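Local atomic coordinates of transcriptional regulator, LacI family (Corynebacterium glutamicum, PDB entry 3H5T), a protein that binds a palindromic promoter motif and, depending on inositol, activates the gene for inositol phosphate synthase and regulates other genes, probably for inositol-derived cell wall components and mycothiol. Residues P243-W248 with A259-E264. Residues are numbered along the deposited sequence; the frame is centred on the assembly and turned at random.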
loop_
_atom_site.group_PDB
_atom_site.type_symbol
_atom_site.label_atom_id
_atom_site.label_comp_id
_atom_site.label_asym_id
_atom_site.label_seq_id
_atom_site.Cartn_x
_atom_site.Cartn_y
_atom_site.Cartn_z
ATOM N N PRO A 243 5.259 -0.076 25.563
ATOM C CA PRO A 243 5.675 -1.337 24.943
ATOM C C PRO A 243 5.451 -1.348 23.427
ATOM O O PRO A 243 4.467 -0.799 22.931
ATOM C CB PRO A 243 4.820 -2.366 25.670
ATOM C CG PRO A 243 3.559 -1.608 25.937
ATOM C CD PRO A 243 4.065 -0.268 26.403
ATOM N N ILE A 244 6.371 -1.980 22.705
ATOM C CA ILE A 244 6.303 -2.060 21.250
ATOM C C ILE A 244 6.532 -3.484 20.750
ATOM O O ILE A 244 7.628 -4.018 20.880
ATOM C CB ILE A 244 7.366 -1.133 20.610
ATOM C CG1 ILE A 244 7.069 0.323 20.981
ATOM C CG2 ILE A 244 7.387 -1.313 19.094
ATOM C CD1 ILE A 244 8.149 1.297 20.571
ATOM N N MET A 245 5.502 -4.102 20.181
ATOM C CA MET A 245 5.646 -5.454 19.657
ATOM C C MET A 245 5.525 -5.492 18.136
ATOM O O MET A 245 4.901 -4.625 17.525
ATOM C CB MET A 245 4.622 -6.395 20.301
ATOM C CG MET A 245 4.875 -6.618 21.793
ATOM S SD MET A 245 4.396 -8.246 22.359
ATOM C CE MET A 245 5.010 -8.177 24.025
ATOM N N GLU A 246 6.125 -6.512 17.531
ATOM C CA GLU A 246 6.121 -6.654 16.083
ATOM C C GLU A 246 5.911 -8.086 15.603
ATOM O O GLU A 246 6.107 -9.041 16.351
ATOM C CB GLU A 246 7.451 -6.114 15.527
ATOM C CG GLU A 246 8.209 -7.042 14.574
ATOM C CD GLU A 246 9.576 -6.497 14.172
ATOM O OE1 GLU A 246 10.301 -5.986 15.050
ATOM O OE2 GLU A 246 9.937 -6.591 12.982
ATOM N N CYS A 247 5.476 -8.219 14.352
ATOM C CA CYS A 247 5.314 -9.522 13.732
ATOM C C CYS A 247 6.055 -9.422 12.405
ATOM O O CYS A 247 5.679 -8.660 11.510
ATOM C CB CYS A 247 3.831 -9.900 13.545
ATOM S SG CYS A 247 2.755 -8.781 12.637
ATOM N N TRP A 248 7.146 -10.168 12.303
ATOM C CA TRP A 248 7.978 -10.147 11.109
ATOM C C TRP A 248 7.181 -10.441 9.838
ATOM O O TRP A 248 7.383 -9.803 8.803
ATOM C CB TRP A 248 9.110 -11.151 11.266
ATOM C CG TRP A 248 10.296 -10.828 10.440
ATOM C CD1 TRP A 248 11.179 -9.816 10.645
ATOM C CD2 TRP A 248 10.747 -11.534 9.283
ATOM N NE1 TRP A 248 12.163 -9.849 9.687
ATOM C CE2 TRP A 248 11.920 -10.894 8.836
ATOM C CE3 TRP A 248 10.271 -12.650 8.577
ATOM C CZ2 TRP A 248 12.634 -11.330 7.713
ATOM C CZ3 TRP A 248 10.979 -13.084 7.457
ATOM C CH2 TRP A 248 12.149 -12.422 7.038
ATOM N N ALA A 259 -0.998 -9.534 18.711
ATOM C CA ALA A 259 -1.962 -8.722 19.453
ATOM C C ALA A 259 -2.274 -9.391 20.793
ATOM O O ALA A 259 -2.399 -8.728 21.820
ATOM C CB ALA A 259 -3.235 -8.547 18.647
ATOM N N LYS A 260 -2.390 -10.713 20.779
ATOM C CA LYS A 260 -2.669 -11.453 21.996
ATOM C C LYS A 260 -1.521 -11.270 22.987
ATOM O O LYS A 260 -1.741 -10.946 24.149
ATOM C CB LYS A 260 -2.856 -12.941 21.679
ATOM C CG LYS A 260 -2.877 -13.844 22.902
ATOM C CD LYS A 260 -2.940 -15.321 22.515
ATOM C CE LYS A 260 -4.223 -15.646 21.773
ATOM N NZ LYS A 260 -4.367 -17.103 21.484
ATOM N N GLU A 261 -0.292 -11.452 22.516
ATOM C CA GLU A 261 0.876 -11.328 23.381
ATOM C C GLU A 261 1.001 -9.969 24.073
ATOM O O GLU A 261 1.304 -9.897 25.260
ATOM C CB GLU A 261 2.154 -11.603 22.584
ATOM C CG GLU A 261 3.289 -12.112 23.445
ATOM C CD GLU A 261 4.633 -11.993 22.779
ATOM O OE1 GLU A 261 4.790 -12.488 21.643
ATOM O OE2 GLU A 261 5.538 -11.403 23.405
ATOM N N LEU A 262 0.776 -8.896 23.326
ATOM C CA LEU A 262 0.882 -7.542 23.859
ATOM C C LEU A 262 -0.164 -7.223 24.929
ATOM O O LEU A 262 0.150 -6.631 25.963
ATOM C CB LEU A 262 0.749 -6.525 22.720
ATOM C CG LEU A 262 0.768 -5.051 23.117
ATOM C CD1 LEU A 262 2.170 -4.658 23.517
ATOM C CD2 LEU A 262 0.293 -4.200 21.961
ATOM N N LEU A 263 -1.410 -7.606 24.664
ATOM C CA LEU A 263 -2.509 -7.342 25.585
ATOM C C LEU A 263 -2.507 -8.319 26.749
ATOM O O LEU A 263 -3.023 -8.020 27.823
ATOM C CB LEU A 263 -3.843 -7.420 24.836
ATOM C CG LEU A 263 -3.967 -6.421 23.683
ATOM C CD1 LEU A 263 -5.295 -6.612 22.974
ATOM C CD2 LEU A 263 -3.823 -4.998 24.227
ATOM N N GLU A 264 -1.924 -9.487 26.518
ATOM C CA GLU A 264 -1.827 -10.528 27.530
ATOM C C GLU A 264 -0.653 -10.184 28.451
ATOM O O GLU A 264 -0.681 -10.472 29.646
ATOM C CB GLU A 264 -1.591 -11.878 26.844
ATOM C CG GLU A 264 -2.424 -13.022 27.375
ATOM C CD GLU A 264 -2.402 -14.223 26.449
ATOM O OE1 GLU A 264 -1.301 -14.641 26.028
ATOM O OE2 GLU A 264 -3.490 -14.753 26.144
#
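M245 of strand 244-247 and L262 of helix 252-265 mark the place where the two backbones come nearest, with 6.7 Å between M245 CA and L262 CA. The helix follows the strand in the chain and lies on one face of a five-stranded, mostly parallel sheet; the chain then enters strand 271-274, which runs parallel to 244-247 with strand 192-197 between them. That is a beta-alpha-beta crossover in one lobe of the periplasmic-binding-protein-like domain of the LacI family.

M245 and, just ahead of the strand, P243 direct their CB atoms at the helix, while I244 turns to the other face of the sheet. On the helix, the neighbours E261 and L262 answer. L262 sends its branch down to the sheet because CG stands anti to the backbone N (chi1 177°), and one methyl, CD1, serves both of these residues: L262 CD1 lies 3.8 Å from M245 CG and 4.1 Å from both P243 CB and P243 CG, leucine and proline crossing at about a right angle. L195 of the central strand 192-197 touches both M245 and L262, and V258, one turn back along the helix, also packs on M245, so the hydrophobic layer continues past this pair.

M245 bends at chi2 (-148°), and its outer end runs across the helix surface between E261 and L262. M245 SD lies 4.0 Å from both L262 CB and E261 CB, in the groove between these neighbouring side chains. At E261 the contact changes character: its extended chain crosses the methionine at about a right angle, aliphatic part and carboxylate both lying against the thioether in van der Waals contact. The carboxylate oxygen E261 OE2 ends 3.5 Å from M245 SD and 3.3 Å from the methyl carbon M245 CE.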